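PDB 6O38: acinetobacter secreted protease CpaA from Acinetobacter nosocomialis M2, which probably cleaves proteins as a zinc metalloprotease exported by the type II secretion system, and is held here in complex with its chaperone CpaB. Local coordinates for residues Ser37-Asn41 and Ser63-Ile67; Asn41-Ser45 and Ile83-Ser87; Asn158-Pro162 and Lys544-Arg548; Trp315-Leu321 and Ala339-Ala345; Gly356-Arg360 and Asp371-Ile375. The contacts are given in a common frame with arbitrary orientation. Residues are numbered along the deposited sequence.

Contact 1: residues Ser37-Asn41 and Ser63-Ile67; sequences SLPTN and SNTNI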
# COMPACT_ATOMS: atom_id res chain seq x y z
N SER A 37 -1.90 -20.82 -15.04
CA SER A 37 -0.63 -20.28 -15.51
C SER A 37 -0.26 -20.94 -16.83
O SER A 37 -0.63 -22.08 -17.09
CB SER A 37 0.48 -20.49 -14.48
OG SER A 37 0.75 -21.87 -14.28
N LEU A 38 0.49 -20.19 -17.65
CA LEU A 38 0.99 -20.65 -18.93
C LEU A 38 2.40 -21.22 -18.78
O LEU A 38 3.16 -20.78 -17.90
CB LEU A 38 1.01 -19.50 -19.94
CG LEU A 38 -0.35 -18.88 -20.26
CD1 LEU A 38 -0.20 -17.71 -21.22
CD2 LEU A 38 -1.30 -19.92 -20.83
N PRO A 39 2.78 -22.20 -19.60
CA PRO A 39 4.10 -22.82 -19.44
C PRO A 39 5.22 -21.91 -19.93
O PRO A 39 5.07 -21.20 -20.92
CB PRO A 39 3.99 -24.09 -20.29
CG PRO A 39 3.01 -23.73 -21.35
CD PRO A 39 2.01 -22.81 -20.69
N THR A 40 6.34 -21.95 -19.21
CA THR A 40 7.51 -21.18 -19.62
C THR A 40 8.21 -21.83 -20.80
O THR A 40 8.57 -21.15 -21.77
CB THR A 40 8.48 -21.03 -18.44
OG1 THR A 40 8.57 -22.27 -17.72
CG2 THR A 40 8.00 -19.93 -17.50
N ASN A 41 8.42 -23.14 -20.74
CA ASN A 41 9.00 -23.87 -21.87
C ASN A 41 7.95 -24.02 -22.96
O ASN A 41 6.84 -24.50 -22.71
CB ASN A 41 9.51 -25.23 -21.41
CG ASN A 41 10.89 -25.56 -21.95
OD1 ASN A 41 11.61 -24.67 -22.39
ND2 ASN A 41 11.26 -26.83 -21.90
N SER A 63 2.73 -13.34 -15.70
CA SER A 63 4.11 -12.92 -15.55
C SER A 63 4.96 -13.26 -16.77
O SER A 63 5.97 -12.59 -17.02
CB SER A 63 4.72 -13.56 -14.30
OG SER A 63 4.62 -14.97 -14.35
N ASN A 64 4.56 -14.27 -17.55
CA ASN A 64 5.30 -14.67 -18.74
C ASN A 64 4.54 -14.34 -20.02
O ASN A 64 4.71 -15.00 -21.04
CB ASN A 64 5.64 -16.16 -18.69
CG ASN A 64 4.41 -17.04 -18.64
OD1 ASN A 64 3.32 -16.59 -18.30
ND2 ASN A 64 4.59 -18.31 -18.99
N THR A 65 3.69 -13.31 -19.97
CA THR A 65 2.96 -12.81 -21.12
C THR A 65 3.38 -11.38 -21.41
O THR A 65 4.25 -10.82 -20.74
CB THR A 65 1.45 -12.90 -20.89
OG1 THR A 65 1.06 -11.94 -19.90
CG2 THR A 65 1.05 -14.29 -20.43
N ASN A 66 2.75 -10.77 -22.41
CA ASN A 66 2.98 -9.37 -22.75
C ASN A 66 1.87 -8.47 -22.23
O ASN A 66 1.75 -7.32 -22.68
CB ASN A 66 3.14 -9.21 -24.26
CG ASN A 66 1.86 -9.48 -25.02
OD1 ASN A 66 1.06 -10.32 -24.63
ND2 ASN A 66 1.65 -8.75 -26.11
N ILE A 67 1.06 -8.95 -21.30
CA ILE A 67 -0.03 -8.18 -20.72
C ILE A 67 0.51 -7.44 -19.50
O ILE A 67 0.98 -8.10 -18.56
CB ILE A 67 -1.22 -9.07 -20.34
CG1 ILE A 67 -1.84 -9.68 -21.60
CG2 ILE A 67 -2.25 -8.28 -19.56
CD1 ILE A 67 -2.97 -10.63 -21.32
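One direct hydrogen bond joins the loops 37-41 and 63-67: the carboxamide of N64 reaches across, and its ND2 donates to L38 O at 3.1 Å with an N-H...O angle of 139°. The same ND2 lies 3.5 Å from P39 O, a carbonyl that accepts a hydrogen bond from W91 NE1. The carboxamide thus sits where the backbone of 38-40 bends round it, with T40 CG2 4.1 Å from N64 ND2. Both loops belong to the first of four StcE-type beta-sandwich repeats; loop 37-41 leads from strand 35-37 to strand 47-52, while loop 63-67 leads from strand 58-61 to strand 71-74. Apolar packing completes the junction. L38 CD1 meets T65 CG2 at 3.7 Å, and both side chains also rest on F82 of strand 79-85, L38 touching I48 and W91 as well. The hydroxyl of T65 is engaged inside its own loop, bonded to T62 O and accepting a weak bond from I67 N to T65 OG1 at 3.3 Å, which leaves its methyl group to face L38.

Contact 2: residues Asn41-Ser45 and Ile83-Ser87; sequences NANNS and IFNSS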
# COMPACT_ATOMS: atom_id res chain seq x y z
N ASN A 41 8.42 -23.14 -20.74
CA ASN A 41 9.00 -23.87 -21.87
C ASN A 41 7.95 -24.02 -22.96
O ASN A 41 6.84 -24.50 -22.71
CB ASN A 41 9.51 -25.23 -21.41
CG ASN A 41 10.89 -25.56 -21.95
OD1 ASN A 41 11.61 -24.67 -22.39
ND2 ASN A 41 11.26 -26.83 -21.90
N ALA A 42 8.30 -23.62 -24.18
CA ALA A 42 7.37 -23.69 -25.30
C ALA A 42 8.13 -23.47 -26.60
O ALA A 42 9.26 -22.98 -26.60
CB ALA A 42 6.24 -22.66 -25.16
N ASN A 43 7.49 -23.84 -27.70
CA ASN A 43 8.01 -23.58 -29.03
C ASN A 43 7.44 -22.27 -29.56
O ASN A 43 6.60 -21.63 -28.93
CB ASN A 43 7.71 -24.75 -29.96
CG ASN A 43 8.65 -25.93 -29.74
OD1 ASN A 43 8.54 -26.64 -28.74
ND2 ASN A 43 9.57 -26.13 -30.67
N ASN A 44 7.90 -21.87 -30.75
CA ASN A 44 7.66 -20.51 -31.23
C ASN A 44 6.17 -20.23 -31.41
O ASN A 44 5.60 -19.37 -30.72
CB ASN A 44 8.41 -20.28 -32.54
CG ASN A 44 8.47 -18.81 -32.92
OD1 ASN A 44 8.44 -17.93 -32.06
ND2 ASN A 44 8.56 -18.54 -34.22
N SER A 45 5.51 -20.93 -32.33
CA SER A 45 4.14 -20.62 -32.72
C SER A 45 3.11 -21.48 -31.99
O SER A 45 2.05 -21.78 -32.55
CB SER A 45 3.98 -20.76 -34.23
OG SER A 45 4.70 -19.75 -34.92
N ILE A 83 -0.37 -16.73 -28.16
CA ILE A 83 0.58 -17.31 -29.11
C ILE A 83 1.98 -17.00 -28.61
O ILE A 83 2.33 -15.82 -28.44
CB ILE A 83 0.38 -16.79 -30.54
CG1 ILE A 83 -1.00 -17.18 -31.06
CG2 ILE A 83 1.47 -17.31 -31.46
CD1 ILE A 83 -1.26 -16.75 -32.49
N PHE A 84 2.78 -18.04 -28.38
CA PHE A 84 4.12 -17.86 -27.84
C PHE A 84 5.00 -17.11 -28.85
O PHE A 84 4.64 -16.91 -30.01
CB PHE A 84 4.73 -19.21 -27.48
CG PHE A 84 5.91 -19.12 -26.54
CD1 PHE A 84 5.72 -18.79 -25.21
CD2 PHE A 84 7.19 -19.37 -26.99
CE1 PHE A 84 6.80 -18.71 -24.34
CE2 PHE A 84 8.27 -19.29 -26.13
CZ PHE A 84 8.07 -18.96 -24.81
N ASN A 85 6.17 -16.70 -28.38
CA ASN A 85 7.13 -15.97 -29.21
C ASN A 85 8.52 -16.22 -28.66
O ASN A 85 8.85 -15.74 -27.57
CB ASN A 85 6.81 -14.48 -29.25
CG ASN A 85 7.72 -13.71 -30.18
OD1 ASN A 85 8.83 -13.33 -29.80
ND2 ASN A 85 7.26 -13.47 -31.40
N SER A 86 9.34 -16.97 -29.41
CA SER A 86 10.69 -17.27 -28.94
C SER A 86 11.58 -16.04 -28.95
O SER A 86 12.50 -15.93 -28.12
CB SER A 86 11.30 -18.38 -29.80
OG SER A 86 10.54 -19.57 -29.72
N SER A 87 11.35 -15.11 -29.88
CA SER A 87 12.17 -13.90 -29.94
C SER A 87 11.99 -13.03 -28.71
O SER A 87 12.92 -12.31 -28.32
CB SER A 87 11.83 -13.11 -31.21
OG SER A 87 12.03 -13.89 -32.37
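I83, still within strand 79-85, only grazes loop 41-45: its CG2 comes 4.4 Å from S45 CA. F84 carries most of the packing. Its side chain points toward the loop, and A42 CB sits over one ring face, 3.7 Å from the centroid and 7° off the ring normal, a well-centred CH-pi contact; W91 meets the same ring edge-to-face. The loop then bends past the ring, bringing N43 O to 3.0 Å from F84 CD2. N44 O and F84 O are only 2.7 Å apart, two acceptors pressed together without a hydrogen bond. N85 turns its side chain away and bonds through OD1 to Q88 N. At S86 the polar anchor appears: its backbone N donates to N44 OD1 at 3.0 Å in an almost straight bond (177°), so the N44 carboxamide holds the backbone at S86. This is surface packing at one end of the first StcE-type beta-sandwich repeat, where the loop entering strand 47-52 folds over F84 of its antiparallel neighbour, strand 79-85.

Contact 3: residues Asn158-Pro162 and Lys544-Arg548; sequences NLLFP and KYGVR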
# COMPACT_ATOMS: atom_id res chain seq x y z
N ASN A 158 -16.61 10.12 -19.52
CA ASN A 158 -16.78 8.96 -18.66
C ASN A 158 -15.46 8.43 -18.11
O ASN A 158 -15.39 7.28 -17.67
CB ASN A 158 -17.52 7.85 -19.41
CG ASN A 158 -16.84 7.45 -20.71
OD1 ASN A 158 -15.77 7.97 -21.04
ND2 ASN A 158 -17.45 6.54 -21.44
N LEU A 159 -14.41 9.25 -18.13
CA LEU A 159 -13.15 8.90 -17.52
C LEU A 159 -13.09 9.43 -16.09
O LEU A 159 -13.69 10.46 -15.77
CB LEU A 159 -11.97 9.44 -18.34
CG LEU A 159 -11.96 9.04 -19.81
CD1 LEU A 159 -10.71 9.56 -20.50
CD2 LEU A 159 -12.07 7.53 -19.96
N LEU A 160 -12.37 8.71 -15.23
CA LEU A 160 -12.28 9.10 -13.83
C LEU A 160 -11.73 10.51 -13.67
O LEU A 160 -12.24 11.30 -12.88
CB LEU A 160 -11.43 8.09 -13.05
CG LEU A 160 -11.24 8.38 -11.56
CD1 LEU A 160 -12.55 8.19 -10.81
CD2 LEU A 160 -10.15 7.49 -10.98
N PHE A 161 -10.67 10.83 -14.42
CA PHE A 161 -10.10 12.16 -14.42
C PHE A 161 -9.83 12.61 -15.85
O PHE A 161 -9.45 11.79 -16.70
CB PHE A 161 -8.79 12.21 -13.61
CG PHE A 161 -9.00 12.08 -12.13
CD1 PHE A 161 -9.47 13.15 -11.39
CD2 PHE A 161 -8.70 10.89 -11.48
CE1 PHE A 161 -9.66 13.03 -10.02
CE2 PHE A 161 -8.89 10.77 -10.11
CZ PHE A 161 -9.37 11.85 -9.38
N PRO A 162 -10.00 13.90 -16.15
CA PRO A 162 -9.76 14.39 -17.52
C PRO A 162 -8.28 14.63 -17.81
O PRO A 162 -7.83 15.75 -18.06
CB PRO A 162 -10.58 15.69 -17.54
CG PRO A 162 -10.53 16.18 -16.13
CD PRO A 162 -10.50 14.95 -15.26
N LYS A 544 -2.39 5.34 -6.07
CA LYS A 544 -2.49 4.79 -7.41
C LYS A 544 -3.43 5.58 -8.31
O LYS A 544 -3.09 5.86 -9.47
CB LYS A 544 -2.95 3.33 -7.34
CG LYS A 544 -3.18 2.69 -8.70
CD LYS A 544 -3.32 1.18 -8.61
CE LYS A 544 -3.30 0.55 -9.99
NZ LYS A 544 -2.27 1.17 -10.87
N TYR A 545 -4.60 5.95 -7.81
CA TYR A 545 -5.64 6.52 -8.66
C TYR A 545 -5.77 8.03 -8.54
O TYR A 545 -6.39 8.65 -9.42
CB TYR A 545 -6.99 5.86 -8.34
CG TYR A 545 -6.94 4.36 -8.51
CD1 TYR A 545 -6.94 3.79 -9.77
CD2 TYR A 545 -6.90 3.51 -7.41
CE1 TYR A 545 -6.89 2.41 -9.94
CE2 TYR A 545 -6.85 2.14 -7.56
CZ TYR A 545 -6.85 1.60 -8.83
OH TYR A 545 -6.80 0.23 -8.99
N GLY A 546 -5.22 8.64 -7.50
CA GLY A 546 -5.23 10.08 -7.36
C GLY A 546 -6.49 10.67 -6.75
O GLY A 546 -6.62 11.90 -6.70
N VAL A 547 -7.42 9.83 -6.29
CA VAL A 547 -8.64 10.34 -5.66
C VAL A 547 -8.28 11.05 -4.36
O VAL A 547 -7.55 10.51 -3.52
CB VAL A 547 -9.63 9.19 -5.42
CG1 VAL A 547 -10.86 9.70 -4.69
CG2 VAL A 547 -10.02 8.54 -6.74
N ARG A 548 -8.79 12.26 -4.20
CA ARG A 548 -8.59 13.00 -2.96
C ARG A 548 -9.33 12.32 -1.81
O ARG A 548 -10.52 12.03 -1.91
CB ARG A 548 -9.06 14.45 -3.13
CG ARG A 548 -9.15 15.23 -1.83
CD ARG A 548 -8.91 16.70 -2.07
NE ARG A 548 -9.69 17.23 -3.18
CZ ARG A 548 -9.28 18.22 -3.96
NH1 ARG A 548 -8.10 18.79 -3.75
NH2 ARG A 548 -10.04 18.65 -4.96
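Two adjacent bumps on loop 158-162, the side chains of L160 and F161, press against the bend 545-547. The backbones stay well apart, with CA atoms 8.8 Å from each other for both L160-Y545 and F161-G546, so side chains bridge the gap and no hydrogen bond crosses it. F161 reaches furthest, into a hollow lined by Y545 O, G546 O and V547: F161 CE2 comes 3.3 Å from Y545 O, and CZ lies 3.8 Å from G546 O and 4.1 Å from V547 CA, which approaches the edge of the ring. G546, at phi 84° and psi 5°, makes the bend; a CB there would be jammed against Y545 O, but would not collide with F161. L160 CD2 fits beside the ring, 4.4 Å from both Y545 CB and V547 CG2, and V547 CG2 is 4.2 Å from F161 CE2, so this methyl meets both bumps. The Y545 ring leads away toward V185. R233 bonds to G546 O, while R548 forms a salt bridge with D274. Small and mostly apolar, this is an interdomain contact, joining a loop of the second StcE-type beta-sandwich repeat to the segment between the zinc-binding HExxH helix 496-504 and helix 557-569.

Contact 4: residues Trp315-Leu321 and Ala339-Ala345; sequences WQPTLQL and ADTYINA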
# COMPACT_ATOMS: atom_id res chain seq x y z
N TRP A 315 23.59 3.92 19.71
CA TRP A 315 23.03 4.93 20.60
C TRP A 315 23.90 6.18 20.65
O TRP A 315 25.13 6.11 20.58
CB TRP A 315 22.87 4.36 22.01
CG TRP A 315 22.39 5.37 23.01
CD1 TRP A 315 21.12 5.83 23.17
CD2 TRP A 315 23.19 6.04 23.99
NE1 TRP A 315 21.08 6.75 24.19
CE2 TRP A 315 22.34 6.90 24.71
CE3 TRP A 315 24.55 6.01 24.33
CZ2 TRP A 315 22.79 7.72 25.74
CZ3 TRP A 315 25.00 6.82 25.35
CH2 TRP A 315 24.12 7.66 26.05
N GLN A 316 23.24 7.32 20.77
CA GLN A 316 23.89 8.62 20.85
C GLN A 316 23.26 9.41 21.99
O GLN A 316 22.03 9.42 22.12
CB GLN A 316 23.76 9.39 19.53
CG GLN A 316 24.88 10.37 19.26
CD GLN A 316 26.18 9.67 18.88
OE1 GLN A 316 27.06 9.48 19.71
NE2 GLN A 316 26.29 9.28 17.61
N PRO A 317 24.06 10.07 22.83
CA PRO A 317 23.47 10.81 23.95
C PRO A 317 22.68 12.03 23.51
O PRO A 317 21.62 12.31 24.09
CB PRO A 317 24.69 11.19 24.80
CG PRO A 317 25.82 11.23 23.82
CD PRO A 317 25.53 10.12 22.84
N THR A 318 23.16 12.76 22.51
CA THR A 318 22.48 13.94 22.00
C THR A 318 22.47 13.91 20.48
O THR A 318 23.41 13.42 19.85
CB THR A 318 23.15 15.25 22.48
OG1 THR A 318 24.45 15.37 21.88
CG2 THR A 318 23.28 15.28 23.99
N LEU A 319 21.39 14.42 19.90
CA LEU A 319 21.26 14.55 18.46
C LEU A 319 20.88 15.99 18.12
O LEU A 319 19.99 16.56 18.75
CB LEU A 319 20.22 13.59 17.89
CG LEU A 319 20.57 12.10 17.88
CD1 LEU A 319 19.45 11.29 17.24
CD2 LEU A 319 21.88 11.87 17.15
N GLN A 320 21.56 16.55 17.14
CA GLN A 320 21.28 17.89 16.65
C GLN A 320 20.51 17.77 15.34
O GLN A 320 21.00 17.15 14.38
CB GLN A 320 22.57 18.69 16.45
CG GLN A 320 22.37 20.15 16.06
CD GLN A 320 22.04 21.03 17.25
OE1 GLN A 320 22.04 20.58 18.39
NE2 GLN A 320 21.76 22.30 16.98
N LEU A 321 19.31 18.35 15.30
CA LEU A 321 18.52 18.33 14.08
C LEU A 321 19.27 19.07 12.97
O LEU A 321 20.11 19.94 13.25
CB LEU A 321 17.15 18.97 14.32
CG LEU A 321 16.22 18.13 15.20
CD1 LEU A 321 14.88 18.83 15.41
CD2 LEU A 321 16.01 16.75 14.58
N ALA A 339 18.54 3.71 26.93
CA ALA A 339 18.76 5.05 27.45
C ALA A 339 18.12 6.09 26.54
O ALA A 339 17.92 5.87 25.35
CB ALA A 339 20.26 5.34 27.59
N ASP A 340 17.79 7.24 27.14
CA ASP A 340 17.18 8.33 26.39
C ASP A 340 18.21 9.01 25.49
O ASP A 340 19.43 8.87 25.66
CB ASP A 340 16.57 9.36 27.34
CG ASP A 340 15.39 8.82 28.11
OD1 ASP A 340 14.99 7.66 27.86
OD2 ASP A 340 14.84 9.56 28.96
N THR A 341 17.70 9.77 24.53
CA THR A 341 18.52 10.58 23.64
C THR A 341 17.92 11.98 23.56
O THR A 341 16.72 12.12 23.30
CB THR A 341 18.62 9.97 22.24
OG1 THR A 341 19.39 8.76 22.30
CG2 THR A 341 19.28 10.93 21.27
N TYR A 342 18.74 12.99 23.78
CA TYR A 342 18.27 14.37 23.72
C TYR A 342 18.31 14.88 22.28
O TYR A 342 19.23 14.57 21.52
CB TYR A 342 19.12 15.26 24.63
CG TYR A 342 18.98 14.93 26.09
CD1 TYR A 342 17.85 15.33 26.81
CD2 TYR A 342 19.96 14.21 26.76
CE1 TYR A 342 17.72 15.02 28.15
CE2 TYR A 342 19.83 13.90 28.10
CZ TYR A 342 18.71 14.31 28.79
OH TYR A 342 18.58 14.00 30.13
N ILE A 343 17.30 15.67 21.92
CA ILE A 343 17.17 16.23 20.58
C ILE A 343 17.21 17.74 20.70
O ILE A 343 16.50 18.32 21.53
CB ILE A 343 15.87 15.78 19.90
CG1 ILE A 343 15.75 14.25 19.91
CG2 ILE A 343 15.79 16.31 18.48
CD1 ILE A 343 16.86 13.55 19.16
N ASN A 344 18.05 18.38 19.89
CA ASN A 344 18.23 19.82 19.94
C ASN A 344 18.17 20.41 18.54
O ASN A 344 18.40 19.72 17.54
CB ASN A 344 19.56 20.20 20.61
CG ASN A 344 19.63 19.76 22.06
OD1 ASN A 344 19.01 20.38 22.93
ND2 ASN A 344 20.37 18.70 22.33
N ALA A 345 17.87 21.70 18.48
CA ALA A 345 17.83 22.45 17.24
C ALA A 345 18.40 23.84 17.47
O ALA A 345 18.54 24.29 18.62
CB ALA A 345 16.40 22.55 16.67
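Strands 318-320 and 341-344 run parallel, their axes 4.6 Å apart at closest and 22° from alignment, with T318 opposite Y342, L319 opposite I343 and Q320 opposite N344. Four backbone hydrogen bonds zigzag between them: Y342 N to P317 O (3.0 Å), L319 N to Y342 O (2.7 Å), N344 N to L319 O (2.9 Å) and L321 N to N344 O (2.8 Å). They are two of three strands in the smaller sheet of the fourth StcE-type beta-sandwich repeat; strand 350-353 adds antiparallel to the far edge of 341-344. On the face of L319 and I343, apolar groups turn inward: L319 CB meets I343 CD1 at 3.6 Å, L321 CG lies 3.8 Å from I343 CG2, and L310 and W368 of the larger sheet cover this layer. On the other face, Q320 OE1 approaches N344 CB at 3.4 Å beside T318 and Y342. At the start of the pair T341 OG1 donates to Q316 O (2.7 Å), and just before it W315 NE1 donates to D340 O (3.1 Å).

Contact 5: residues Gly356-Arg360 and Asp371-Ile375; sequences GENRR and DSYTI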
# COMPACT_ATOMS: atom_id res chain seq x y z
N GLY A 356 11.30 2.99 22.66
CA GLY A 356 10.05 2.62 22.03
C GLY A 356 9.25 3.77 21.45
O GLY A 356 8.14 3.54 20.97
N GLU A 357 9.78 4.98 21.48
CA GLU A 357 9.05 6.17 21.07
C GLU A 357 9.37 6.54 19.63
O GLU A 357 10.51 6.40 19.18
CB GLU A 357 9.38 7.35 21.99
CG GLU A 357 8.39 8.50 21.91
CD GLU A 357 8.67 9.60 22.92
OE1 GLU A 357 9.60 9.43 23.74
OE2 GLU A 357 7.97 10.64 22.89
N ASN A 358 8.36 7.01 18.91
CA ASN A 358 8.51 7.58 17.59
C ASN A 358 8.29 9.09 17.69
O ASN A 358 7.32 9.53 18.31
CB ASN A 358 7.52 6.97 16.59
CG ASN A 358 7.88 5.54 16.21
OD1 ASN A 358 8.45 5.30 15.15
ND2 ASN A 358 7.54 4.60 17.08
N ARG A 359 9.19 9.86 17.08
CA ARG A 359 9.11 11.31 17.17
C ARG A 359 9.38 11.92 15.81
O ARG A 359 10.38 11.59 15.16
CB ARG A 359 10.10 11.87 18.20
CG ARG A 359 9.80 11.47 19.63
CD ARG A 359 8.79 12.42 20.25
NE ARG A 359 9.32 13.77 20.39
CZ ARG A 359 9.89 14.23 21.49
NH1 ARG A 359 10.03 13.45 22.56
NH2 ARG A 359 10.34 15.48 21.53
N ARG A 360 8.49 12.81 15.37
CA ARG A 360 8.62 13.50 14.10
C ARG A 360 8.76 14.99 14.33
O ARG A 360 8.08 15.57 15.18
CB ARG A 360 7.43 13.22 13.17
CG ARG A 360 7.56 13.87 11.80
CD ARG A 360 6.52 13.36 10.81
NE ARG A 360 5.19 13.89 11.09
CZ ARG A 360 4.21 13.19 11.66
NH1 ARG A 360 4.41 11.93 12.01
NH2 ARG A 360 3.03 13.76 11.87
N ASP A 371 6.25 17.89 15.61
CA ASP A 371 5.22 17.52 14.65
C ASP A 371 4.46 16.25 15.06
O ASP A 371 3.70 15.72 14.25
CB ASP A 371 5.82 17.35 13.25
CG ASP A 371 4.78 17.40 12.15
OD1 ASP A 371 3.98 18.36 12.13
OD2 ASP A 371 4.76 16.48 11.30
N SER A 372 4.65 15.76 16.28
CA SER A 372 3.93 14.58 16.73
C SER A 372 3.92 14.54 18.25
O SER A 372 4.85 15.03 18.90
CB SER A 372 4.55 13.29 16.18
OG SER A 372 5.85 13.08 16.70
N TYR A 373 2.86 13.97 18.81
CA TYR A 373 2.72 13.77 20.24
C TYR A 373 2.62 12.28 20.54
O TYR A 373 1.92 11.55 19.84
CB TYR A 373 1.48 14.50 20.78
CG TYR A 373 1.43 15.96 20.40
CD1 TYR A 373 2.16 16.91 21.10
CD2 TYR A 373 0.66 16.39 19.33
CE1 TYR A 373 2.12 18.25 20.75
CE2 TYR A 373 0.61 17.73 18.97
CZ TYR A 373 1.34 18.65 19.68
OH TYR A 373 1.30 19.98 19.33
N THR A 374 3.32 11.84 21.58
CA THR A 374 3.39 10.43 21.92
C THR A 374 2.25 10.06 22.85
O THR A 374 2.13 10.62 23.95
CB THR A 374 4.74 10.09 22.56
OG1 THR A 374 5.80 10.41 21.65
CG2 THR A 374 4.81 8.61 22.91
N ILE A 375 1.42 9.11 22.43
CA ILE A 375 0.32 8.60 23.23
C ILE A 375 0.74 7.25 23.78
O ILE A 375 0.86 6.27 23.04
CB ILE A 375 -0.98 8.49 22.41
CG1 ILE A 375 -1.38 9.87 21.88
CG2 ILE A 375 -2.09 7.89 23.25
CD1 ILE A 375 -2.62 9.85 21.01
O HOH W 1 5.73 11.40 19.00
O HOH W 2 7.61 15.07 18.29
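After G356, which turns the chain at positive phi (80°), E357 extends its carboxylate across to the second strand, where T374 OG1 donates to E357 OE2 at a short 2.5 Å; E357 OE1 accepts from K354 N. N358 keeps its side chain out of the contact and offers its carbonyl instead: water 1 bonds to N358 O (2.5 Å), S372 OG (2.9 Å) and T374 OG1 (2.8 Å), bridging a gap the backbones leave open. The side chain of R359 bends back so that NH1 forms a weak salt bridge of 3.5 Å with E357 OE2, while NH2 bonds to T351 OG1. R359 NE donates to water 2 (3.0 Å), which donates in turn to S372 O (2.8 Å) and R360 O (3.2 Å). At R360 the strands draw together. R360 N donates to S372 OG at 3.0 Å and D371 N to R360 O at 3.0 Å, while R360 NE makes a salt bridge with D371 OD2 at 2.6 Å; R360 NH1 and NH2 go on to Y417 OH and A414 O. The two strands form an antiparallel hairpin, 358-364 with 367-381, that splays apart from R360-D371 toward E357-T374; the second also pairs in parallel with strand 416-425. Within the splayed part, hydroxyls, charged groups and two waters stand in for direct backbone pairing, so the union rests on polar chemistry.

Overall arrangement
From the N terminus, contacts 1 and 2 come first, both starting from the loop between strands 35-37 and 47-52. They share N41, where contact 2 opens inside the span of contact 1; it closes beyond it at 83-87, so the two spans overlap. Both fasten that loop to later parts of the first beta-sandwich repeat. Contact 3 opens in the second repeat and closes only near the C terminus, bringing a beta-sandwich loop against the protease end. Its long loop encloses contacts 4 and 5, which follow in series: contact 4 pairs strands within the fourth repeat, and contact 5, centred 14 Å away, closes a hairpin leading toward the protease domain. Contacts 1 and 2 lie across the chain's centre from contacts 4 and 5.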